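Local coordinates for conjugal transfer protein TRWB (PDB 1E9S) that couples the relaxosome to the type IV secretion channel during bacterial conjugation, probably as a hexameric, ATP-driven DNA-translocating motor, at the interface of chains A and B. Sequence-based numbering; all coordinates share one arbitrary frame. Chains: chain A/B, Conjugal transfer protein TRWB.

The interface of chains A and B. Residues chain A 347-348, 350; chain B 358-359.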
loop_
_atom_site.group_PDB
_atom_site.type_symbol
_atom_site.label_atom_id
_atom_site.label_comp_id
_atom_site.label_asym_id
_atom_site.label_seq_id
_atom_site.Cartn_x
_atom_site.Cartn_y
_atom_site.Cartn_z
ATOM N N ARG A 347 9.252 -11.144 23.301
ATOM C CA ARG A 347 9.982 -11.742 22.202
ATOM C C ARG A 347 9.005 -11.907 21.040
ATOM O O ARG A 347 9.411 -12.095 19.902
ATOM C CB ARG A 347 10.564 -13.117 22.583
ATOM C CG ARG A 347 10.441 -13.546 24.032
ATOM C CD ARG A 347 10.822 -15.025 24.190
ATOM N NE ARG A 347 12.266 -15.255 24.188
ATOM C CZ ARG A 347 13.049 -15.126 25.257
ATOM N NH1 ARG A 347 12.536 -14.769 26.428
ATOM N NH2 ARG A 347 14.351 -15.352 25.158
ATOM N N THR A 348 7.711 -11.829 21.332
ATOM C CA THR A 348 6.683 -11.978 20.305
ATOM C C THR A 348 6.432 -10.668 19.550
ATOM O O THR A 348 5.512 -10.578 18.735
ATOM C CB THR A 348 5.357 -12.440 20.917
ATOM O OG1 THR A 348 4.945 -11.474 21.885
ATOM C CG2 THR A 348 5.506 -13.803 21.582
ATOM N N PRO A 350 9.035 -8.693 17.674
ATOM C CA PRO A 350 10.344 -8.358 17.102
ATOM C C PRO A 350 10.408 -6.996 16.416
ATOM O O PRO A 350 11.464 -6.371 16.362
ATOM C CB PRO A 350 10.603 -9.514 16.139
ATOM C CG PRO A 350 9.239 -9.846 15.656
ATOM C CD PRO A 350 8.423 -9.816 16.935
ATOM N N LEU B 358 12.855 -14.771 14.042
ATOM C CA LEU B 358 13.174 -13.424 14.484
ATOM C C LEU B 358 12.672 -13.208 15.917
ATOM O O LEU B 358 13.230 -12.420 16.673
ATOM C CB LEU B 358 12.530 -12.407 13.551
ATOM C CG LEU B 358 13.379 -11.196 13.148
ATOM C CD1 LEU B 358 12.445 -10.032 12.899
ATOM C CD2 LEU B 358 14.375 -10.812 14.241
ATOM N N SER B 359 11.608 -13.913 16.282
ATOM C CA SER B 359 11.042 -13.801 17.611
ATOM C C SER B 359 11.861 -14.609 18.612
ATOM O O SER B 359 11.889 -14.276 19.797
ATOM C CB SER B 359 9.591 -14.284 17.611
ATOM O OG SER B 359 8.780 -13.469 16.770
#
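The start of helix 350-360 in chain A, with the loop leading into it, meets the end of the same helix in chain B, so one segment of the protein supplies two different surfaces to the subunit boundary. A:Pro350 opens its helix and turns an edge of its ring towards chain B. Its CB lies 3.8 Å from CD1, one methyl branch of B:Leu358, in an apolar contact at the side of the ring; the branched leucine suits this place by bringing a methyl to the proline edge. Farther round the ring, CG and CD border the hydroxyl of B:Ser359, with CD 3.7 Å from OG. Proline suits a first helical turn because its ring restricts phi to a value near that of a helix (here -60°) and its nitrogen has no hydrogen to donate, while the compact ring offers a rigid apolar edge to the neighbour.

B:Ser359 is small enough to enter the angle between this ring and the preceding loop. Its OG lies anti to its own carbonyl carbon (chi1 -63°), which turns the hydroxyl towards the CG and CD edge of A:Pro350. The O of A:Arg347 lies 3.2 Å from the serine CB and 3.5 Å from OG, so the two residues meet by contact of shape. At the other end of the serine, its backbone O comes 3.3 Å from CB of A:Arg347. The arginine thus meets the helix end through its backbone and the root of its side chain, and this patch makes little use of its guanidinium, which extends away from the serine.

This small patch joins unlike surfaces of identical chains, a head-to-tail arrangement that can be repeated around a ring; it probably contributes by shape fit to subunit registration in the six-chain assembly.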